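Local coordinates for penicillin-binding protein 1A (Mycobacterium tuberculosis, PDB 5CXW), which cross-links peptide subunits of peptidoglycan through its penicillin-sensitive transpeptidase domain, the part present here, in a longer enzyme that also polymerises glycan strands, at residues A[57-62]-A[326-331]; A[301-306]-A[335-340]. All coordinates share one frame; numbering follows the deposited sequence.

Interaction 1. Residues A[57-62]-A[326-331]; sequences DPDMRA and GDEPLV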
ATOM      1  N   ASP A  57      19.252   7.909  11.532  1.00 28.87           N
ATOM      2  CA  ASP A  57      19.929   8.813  10.613  1.00 29.87           C
ATOM      3  C   ASP A  57      19.001   9.993  10.355  1.00 29.76           C
ATOM      4  O   ASP A  57      17.795   9.801  10.063  1.00 28.10           O
ATOM      5  CB  ASP A  57      20.259   8.067   9.308  1.00 29.75           C
ATOM      6  CG  ASP A  57      21.199   8.843   8.394  1.00 32.37           C
ATOM      7  OD1 ASP A  57      20.972  10.048   8.137  1.00 33.16           O
ATOM      8  OD2 ASP A  57      22.206   8.231   7.964  1.00 33.93           O
ATOM      9  N   PRO A  58      19.509  11.227  10.489  1.00 30.74           N
ATOM     10  CA  PRO A  58      18.610  12.344  10.202  1.00 30.37           C
ATOM     11  C   PRO A  58      18.116  12.458   8.748  1.00 28.64           C
ATOM     12  O   PRO A  58      17.155  13.132   8.526  1.00 27.49           O
ATOM     13  CB  PRO A  58      19.407  13.571  10.621  1.00 32.60           C
ATOM     14  CG  PRO A  58      20.832  13.134  10.670  1.00 33.77           C
ATOM     15  CD  PRO A  58      20.819  11.675  11.006  1.00 32.83           C
ATOM     16  N   ASP A  59      18.745  11.752   7.804  1.00 27.61           N
ATOM     17  CA  ASP A  59      18.276  11.630   6.421  1.00 26.56           C
ATOM     18  C   ASP A  59      17.130  10.602   6.224  1.00 23.97           C
ATOM     19  O   ASP A  59      16.520  10.540   5.155  1.00 22.20           O
ATOM     20  CB  ASP A  59      19.464  11.211   5.510  1.00 28.12           C
ATOM     21  CG  ASP A  59      20.557  12.268   5.407  1.00 31.04           C
ATOM     22  OD1 ASP A  59      20.281  13.449   5.663  1.00 33.15           O
ATOM     23  OD2 ASP A  59      21.716  11.896   5.088  1.00 34.62           O
ATOM     24  N   MET A  60      16.845   9.799   7.241  1.00 22.84           N
ATOM     25  CA  MET A  60      15.740   8.845   7.139  1.00 21.74           C
ATOM     26  C   MET A  60      14.417   9.577   7.064  1.00 20.73           C
ATOM     27  O   MET A  60      14.201  10.619   7.731  1.00 20.65           O
ATOM     28  CB  MET A  60      15.735   7.919   8.348  1.00 22.16           C
ATOM     29  CG  MET A  60      14.824   6.733   8.177  1.00 21.62           C
ATOM     30  SD  MET A  60      15.047   5.478   9.415  1.00 22.70           S
ATOM     31  CE  MET A  60      16.770   5.011   9.135  1.00 23.20           C
ATOM     32  N   ARG A  61      13.512   9.036   6.256  1.00 19.22           N
ATOM     33  CA  ARG A  61      12.176   9.604   6.082  1.00 19.08           C
ATOM     34  C   ARG A  61      11.147   8.498   6.181  1.00 17.66           C
ATOM     35  O   ARG A  61      11.449   7.306   5.955  1.00 16.94           O
ATOM     36  CB  ARG A  61      12.068  10.295   4.733  1.00 19.64           C
ATOM     37  CG  ARG A  61      13.024  11.498   4.563  1.00 21.17           C
ATOM     38  CD  ARG A  61      12.497  12.682   5.337  1.00 22.43           C
ATOM     39  NE  ARG A  61      13.365  13.848   5.141  1.00 24.16           N
ATOM     40  CZ  ARG A  61      14.497  14.078   5.777  1.00 25.29           C
ATOM     41  NH1 ARG A  61      14.994  13.208   6.692  1.00 25.87           N
ATOM     42  NH2 ARG A  61      15.179  15.185   5.484  1.00 26.33           N
ATOM     43  N   ALA A  62       9.921   8.888   6.517  1.00 17.42           N
ATOM     44  CA  ALA A  62       8.780   7.950   6.491  1.00 16.56           C
ATOM     45  C   ALA A  62       7.553   8.602   5.887  1.00 15.90           C
ATOM     46  O   ALA A  62       7.438   9.836   5.855  1.00 17.39           O
ATOM     47  CB  ALA A  62       8.457   7.436   7.902  1.00 16.80           C
ATOM     48  N   GLY A 326      17.170   9.037  -1.481  1.00 27.26           N
ATOM     49  CA  GLY A 326      16.943   7.752  -2.046  1.00 28.01           C
ATOM     50  C   GLY A 326      18.133   7.132  -2.729  1.00 30.63           C
ATOM     51  O   GLY A 326      17.939   6.355  -3.655  1.00 31.48           O
ATOM     52  N   ASP A 327      19.318   7.485  -2.249  1.00 31.90           N
ATOM     53  CA  ASP A 327      20.610   7.129  -2.854  1.00 35.96           C
ATOM     54  C   ASP A 327      21.608   6.579  -1.809  1.00 36.06           C
ATOM     55  O   ASP A 327      22.815   6.763  -1.954  1.00 38.90           O
ATOM     56  CB  ASP A 327      21.241   8.409  -3.435  1.00 38.06           C
ATOM     57  CG  ASP A 327      21.592   9.415  -2.361  1.00 39.21           C
ATOM     58  OD1 ASP A 327      21.189   9.252  -1.173  1.00 41.03           O
ATOM     59  OD2 ASP A 327      22.287  10.402  -2.681  1.00 44.56           O
ATOM     60  N   GLU A 328      21.123   5.990  -0.722  1.00 33.56           N
ATOM     61  CA  GLU A 328      22.033   5.425   0.280  1.00 32.70           C
ATOM     62  C   GLU A 328      21.344   4.180   0.870  1.00 28.64           C
ATOM     63  O   GLU A 328      20.129   4.204   1.091  1.00 27.53           O
ATOM     64  CB  GLU A 328      22.425   6.467   1.344  1.00 37.24           C
ATOM     65  CG  GLU A 328      21.541   6.638   2.581  1.00 40.69           C
ATOM     66  CD  GLU A 328      22.107   7.588   3.670  1.00 46.19           C
ATOM     67  OE1 GLU A 328      23.105   8.298   3.412  1.00 52.95           O
ATOM     68  OE2 GLU A 328      21.557   7.644   4.818  1.00 48.40           O
ATOM     69  N   PRO A 329      22.088   3.090   1.092  1.00 23.83           N
ATOM     70  CA  PRO A 329      21.517   1.958   1.779  1.00 21.51           C
ATOM     71  C   PRO A 329      20.802   2.346   3.056  1.00 20.45           C
ATOM     72  O   PRO A 329      21.288   3.182   3.815  1.00 20.33           O
ATOM     73  CB  PRO A 329      22.752   1.129   2.131  1.00 21.86           C
ATOM     74  CG  PRO A 329      23.644   1.370   0.942  1.00 22.78           C
ATOM     75  CD  PRO A 329      23.499   2.831   0.698  1.00 23.88           C
ATOM     76  N   LEU A 330      19.696   1.670   3.326  1.00 18.11           N
ATOM     77  CA  LEU A 330      18.846   1.988   4.415  1.00 17.97           C
ATOM     78  C   LEU A 330      19.188   1.129   5.625  1.00 17.42           C
ATOM     79  O   LEU A 330      19.020  -0.088   5.578  1.00 17.34           O
ATOM     80  CB  LEU A 330      17.395   1.806   3.959  1.00 17.21           C
ATOM     81  CG  LEU A 330      16.281   2.195   4.891  1.00 17.45           C
ATOM     82  CD1 LEU A 330      16.209   3.700   5.147  1.00 18.52           C
ATOM     83  CD2 LEU A 330      14.946   1.670   4.368  1.00 16.38           C
ATOM     84  N   VAL A 331      19.697   1.746   6.690  1.00 17.29           N
ATOM     85  CA  VAL A 331      20.143   1.023   7.886  1.00 17.21           C
ATOM     86  C   VAL A 331      19.757   1.749   9.153  1.00 17.71           C
ATOM     87  O   VAL A 331      19.516   2.961   9.140  1.00 17.81           O
ATOM     88  CB  VAL A 331      21.687   0.772   7.916  1.00 17.83           C
ATOM     89  CG1 VAL A 331      22.122  -0.109   6.760  1.00 17.81           C
ATOM     90  CG2 VAL A 331      22.500   2.120   7.903  1.00 18.63           C
TER
HETATM   91  O   HOH W   1      19.612   5.117  11.124  1.00 25.08           O
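A type I beta turn from Asp57 to Met60 leads into strand 60-67 of the central antiparallel sheet. Here Asp57 meets Glu328, and Met60 meets Leu330 and Val331, in the loop between strand 315-323 and helix 343-356. On the apolar side, Met60 does the touching. Its chain is bent at chi3 (-61°), which turns CE to 4.2 Å from Leu330 CD1. The same methyl lies 3.4 Å from Val331 O. Met60 also packs on Leu53 of helix 39-53 and Val321 of strand 315-323. Asp57 and Glu328 point at each other tip to tip, with OD2 of Asp57 3.3 Å from OE2 of Glu328 and the carboxylate planes 68° apart. Two acceptors so close would repel if both were charged, which may raise the proton affinity of one of them. Asp59 OD2 lies 4.2 Å from Glu328 OE1, a further pair of like charges, not in contact. Asp57 OD1 accepts from Asp59 N at 2.8 Å, two residues on, an Asx turn; the N-H meets it on the anti side. A water bridges the segments, accepting from Asp57 N at 2.8 Å and donating to Val331 O at 2.9 Å.

Interaction 2. Residues A[301-306]-A[335-340]; sequences TANKDA and GAAIYG. With 35P ((2R,4S)-5,5-dimethyl-2-{(1R)-2-oxo-1-[(phenoxyacetyl)amino]ethyl}-1,3-thiazolidine-4-carboxylic acid), chain C; PEG (di(hydroxyethyl)ether), chain D.
Ala337 meets Asn303 at the wall of the penicillin V pocket, where the loop before helix 343-356 runs beside strand 303-312. The CB of Ala337 lies 3.8 Å from ND2 of Asn303. Next along the loop, Ile338 offers its carbonyl O to the same nitrogen. This hydrogen bond, ND2 to O, is 2.9 Å long and bent, with an N-H...O angle of 144°. The donor stands above the carbonyl plane. Asn303 CG is anti to its own carbonyl carbon (chi1 -62°), which sets the amide beside Ile338 O and the Tyr339 ring. Ile338 CG2 also packs against Ala306 CB at 4.0 Å, and the side chain continues onto Leu343 and Pro344. Tyr339 follows. Asn303 ND2 sits over the centre of one ring face, 3.4 Å above the plane, with amide and ring planes 71° apart. CD1 of the ring is 3.7 Å from the ligand methyl C12. Gly340 closes the segment. Its N bonds to Thr294 OG1, which also bonds to the ligand. Ala306 CB packs against the peptide between Tyr339 and Gly340, 3.8 Å from Tyr339 C. A water donates to both Thr301 O and Asn303 OD1 and lies 3.3 Å from Tyr339 OH. Asn303 OD1 also touches the phenoxy ring of the ligand, 3.4 Å from C21. The bonds to Ile338 O at ND2 and to water at OD1 probably fix the rotation of the Asn303 amide, with OD1 lying against the phenoxy ring of the antibiotic.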
ATOM      1  N   THR A 301      24.174  -5.490  -1.917  1.00 25.12           N
ATOM      2  CA  THR A 301      23.453  -6.443  -1.045  1.00 24.20           C
ATOM      3  C   THR A 301      22.507  -5.744  -0.040  1.00 22.46           C
ATOM      4  O   THR A 301      21.861  -6.393   0.769  1.00 22.78           O
ATOM      5  CB  THR A 301      24.480  -7.220  -0.217  1.00 25.48           C
ATOM      6  OG1 THR A 301      25.206  -6.294   0.585  1.00 26.85           O
ATOM      7  CG2 THR A 301      25.466  -7.902  -1.138  1.00 26.50           C
ATOM      8  N   ALA A 302      22.443  -4.415  -0.109  1.00 20.95           N
ATOM      9  CA  ALA A 302      21.735  -3.593   0.855  1.00 19.74           C
ATOM     10  C   ALA A 302      20.361  -3.104   0.326  1.00 18.04           C
ATOM     11  O   ALA A 302      20.028  -3.310  -0.854  1.00 17.30           O
ATOM     12  CB  ALA A 302      22.640  -2.428   1.228  1.00 20.19           C
ATOM     13  N   ASN A 303      19.587  -2.484   1.211  1.00 16.52           N
ATOM     14  CA  ASN A 303      18.170  -2.159   0.990  1.00 15.82           C
ATOM     15  C   ASN A 303      18.021  -0.677   0.684  1.00 15.55           C
ATOM     16  O   ASN A 303      18.864   0.095   1.105  1.00 15.95           O
ATOM     17  CB  ASN A 303      17.338  -2.505   2.229  1.00 15.37           C
ATOM     18  CG  ASN A 303      17.396  -3.997   2.542  1.00 15.75           C
ATOM     19  OD1 ASN A 303      17.692  -4.818   1.656  1.00 15.84           O
ATOM     20  ND2 ASN A 303      17.102  -4.347   3.786  1.00 15.31           N
ATOM     21  N   LYS A 304      16.937  -0.296   0.035  1.00 14.47           N
ATOM     22  CA  LYS A 304      16.693   1.065  -0.336  1.00 14.90           C
ATOM     23  C   LYS A 304      15.398   1.611   0.205  1.00 14.63           C
ATOM     24  O   LYS A 304      15.392   2.684   0.795  1.00 15.53           O
ATOM     25  CB  LYS A 304      16.737   1.247  -1.852  1.00 15.18           C
ATOM     26  CG  LYS A 304      16.533   2.697  -2.299  1.00 15.89           C
ATOM     27  CD  LYS A 304      16.907   2.915  -3.756  1.00 16.51           C
ATOM     28  CE  LYS A 304      15.930   2.224  -4.721  1.00 15.92           C
ATOM     29  NZ  LYS A 304      14.579   2.906  -4.870  1.00 15.31           N
ATOM     30  N   ASP A 305      14.318   0.868   0.032  1.00 13.38           N
ATOM     31  CA  ASP A 305      12.988   1.250   0.489  1.00 13.04           C
ATOM     32  C   ASP A 305      12.414   0.082   1.270  1.00 12.58           C
ATOM     33  O   ASP A 305      12.633  -1.082   0.933  1.00 12.90           O
ATOM     34  CB  ASP A 305      11.984   1.516  -0.634  1.00 13.06           C
ATOM     35  CG  ASP A 305      12.505   2.417  -1.720  1.00 13.31           C
ATOM     36  OD1 ASP A 305      13.160   1.920  -2.639  1.00 14.06           O
ATOM     37  OD2 ASP A 305      12.236   3.651  -1.630  1.00 13.73           O
ATOM     38  N   ALA A 306      11.677   0.388   2.310  1.00 12.12           N
ATOM     39  CA  ALA A 306      11.078  -0.623   3.154  1.00 11.76           C
ATOM     40  C   ALA A 306       9.634  -0.294   3.370  1.00 11.14           C
ATOM     41  O   ALA A 306       9.308   0.842   3.671  1.00 11.46           O
ATOM     42  CB  ALA A 306      11.841  -0.714   4.444  1.00 12.23           C
ATOM     43  N   GLY A 335      23.591   0.031  12.533  1.00 21.60           N
ATOM     44  CA  GLY A 335      24.069  -0.569  11.318  1.00 20.81           C
ATOM     45  C   GLY A 335      23.232  -1.646  10.654  1.00 19.57           C
ATOM     46  O   GLY A 335      23.636  -2.133   9.660  1.00 18.31           O
ATOM     47  N   ALA A 336      22.113  -2.026  11.266  1.00 19.16           N
ATOM     48  CA  ALA A 336      21.303  -3.128  10.812  1.00 18.82           C
ATOM     49  C   ALA A 336      20.482  -2.746   9.580  1.00 17.85           C
ATOM     50  O   ALA A 336      19.919  -1.679   9.496  1.00 17.44           O
ATOM     51  CB  ALA A 336      20.353  -3.570  11.940  1.00 19.43           C
ATOM     52  N   ALA A 337      20.429  -3.639   8.615  1.00 17.64           N
ATOM     53  CA  ALA A 337      19.652  -3.341   7.431  1.00 16.49           C
ATOM     54  C   ALA A 337      18.179  -3.152   7.867  1.00 16.38           C
ATOM     55  O   ALA A 337      17.683  -3.922   8.755  1.00 16.39           O
ATOM     56  CB  ALA A 337      19.802  -4.441   6.432  1.00 16.15           C
ATOM     57  N   ILE A 338      17.472  -2.251   7.203  1.00 15.53           N
ATOM     58  CA  ILE A 338      16.015  -2.040   7.445  1.00 15.08           C
ATOM     59  C   ILE A 338      15.239  -2.769   6.386  1.00 14.36           C
ATOM     60  O   ILE A 338      15.390  -2.474   5.176  1.00 13.66           O
ATOM     61  CB  ILE A 338      15.656  -0.566   7.492  1.00 15.73           C
ATOM     62  CG1 ILE A 338      16.359   0.056   8.724  1.00 16.77           C
ATOM     63  CG2 ILE A 338      14.150  -0.352   7.661  1.00 15.77           C
ATOM     64  CD1 ILE A 338      16.203   1.566   8.845  1.00 17.70           C
ATOM     65  N   TYR A 339      14.416  -3.738   6.821  1.00 14.10           N
ATOM     66  CA  TYR A 339      13.464  -4.434   5.932  1.00 13.75           C
ATOM     67  C   TYR A 339      12.038  -4.029   6.216  1.00 13.06           C
ATOM     68  O   TYR A 339      11.748  -3.429   7.239  1.00 12.69           O
ATOM     69  CB  TYR A 339      13.573  -5.952   6.220  1.00 14.41           C
ATOM     70  CG  TYR A 339      14.905  -6.586   5.906  1.00 15.72           C
ATOM     71  CD1 TYR A 339      15.177  -7.082   4.670  1.00 16.68           C
ATOM     72  CD2 TYR A 339      15.911  -6.624   6.867  1.00 17.46           C
ATOM     73  CE1 TYR A 339      16.425  -7.627   4.386  1.00 18.24           C
ATOM     74  CE2 TYR A 339      17.139  -7.175   6.591  1.00 19.03           C
ATOM     75  CZ  TYR A 339      17.357  -7.675   5.355  1.00 19.40           C
ATOM     76  OH  TYR A 339      18.591  -8.206   5.065  1.00 24.27           O
ATOM     77  N   GLY A 340      11.108  -4.396   5.353  1.00 12.16           N
ATOM     78  CA  GLY A 340       9.670  -4.144   5.585  1.00 11.93           C
ATOM     79  C   GLY A 340       9.173  -4.598   6.946  1.00 12.48           C
ATOM     80  O   GLY A 340       8.384  -3.909   7.580  1.00 12.62           O
TER
HETATM   81  C24 35P C 702      18.228  -8.151  -3.277  1.00 22.91           C
HETATM   82  C23 35P C 702      19.515  -7.663  -3.068  1.00 23.35           C
HETATM   83  C22 35P C 702      19.743  -6.700  -2.110  1.00 21.66           C
HETATM   84  C21 35P C 702      18.708  -6.208  -1.330  1.00 21.04           C
HETATM   85  C20 35P C 702      17.425  -6.679  -1.513  1.00 22.38           C
HETATM   86  C19 35P C 702      17.182  -7.672  -2.492  1.00 21.95           C
HETATM   87  O1  35P C 702      15.935  -8.202  -2.720  1.00 21.08           O
HETATM   88  C2  35P C 702      14.897  -7.937  -1.781  1.00 17.88           C
HETATM   89  C3  35P C 702      13.737  -8.848  -2.073  1.00 16.93           C
HETATM   90  O18 35P C 702      13.926  -9.925  -2.621  1.00 15.90           O
HETATM   91  N4  35P C 702      12.565  -8.384  -1.668  1.00 15.36           N
HETATM   92  C5  35P C 702      11.346  -9.165  -1.812  1.00 15.65           C
HETATM   93  C6  35P C 702      10.218  -8.216  -1.838  1.00 15.22           C
HETATM   94  O17 35P C 702      10.250  -7.047  -1.402  1.00 14.58           O
HETATM   95  C8  35P C 702      11.085 -10.204  -0.636  1.00 16.87           C
HETATM   96  N7  35P C 702      10.194  -9.456   0.204  1.00 17.04           N
HETATM   97  S11 35P C 702      12.380 -10.666   0.384  1.00 19.18           S
HETATM   98  C10 35P C 702      11.879  -9.856   1.829  1.00 16.79           C
HETATM   99  C12 35P C 702      13.062  -9.147   2.488  1.00 16.87           C
HETATM  100  C15 35P C 702      11.286 -10.773   2.864  1.00 17.24           C
HETATM  101  C9  35P C 702      10.865  -8.826   1.317  1.00 15.60           C
HETATM  102  C13 35P C 702       9.841  -8.262   2.251  1.00 15.30           C
HETATM  103  O14 35P C 702       8.696  -8.810   2.231  1.00 15.63           O
HETATM  104  O16 35P C 702      10.175  -7.272   2.936  1.00 14.40           O
HETATM  105  O2  PEG D 703      14.796   3.798  -7.722  1.00 29.86           O
HETATM  106  C3  PEG D 703      14.361   4.954  -8.425  1.00 29.52           C
HETATM  107  C4  PEG D 703      12.865   5.027  -8.310  1.00 28.64           C
HETATM  108  O4  PEG D 703      12.323   4.566  -9.531  1.00 35.10           O
HETATM  109  O   HOH W   2      19.551  -6.698   2.320  1.00 29.69           O

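Overall arrangement
Interactions 1 and 2 lie with their centres 9 Å apart, on the same side of the chain's centre, and both reach the five-stranded antiparallel sheet of the transpeptidase domain. Their segments alternate along the chain: 57-62, 301-306, 326-331, 335-340. Strands 60-67 and 303-312 flank strand 315-323 in the sheet, and the loop that follows it supplies the second segment of each contact. Leu330 joins the two, with its N probably bonded to Asn303 O and its O to Ile338 N. Met60 CE also packs on Ile338 CD1. The loop between strand 315-323 and helix 343-356 thus touches the 57-60 turn first, away from the annotated sites, and then reaches the penicillin V pocket.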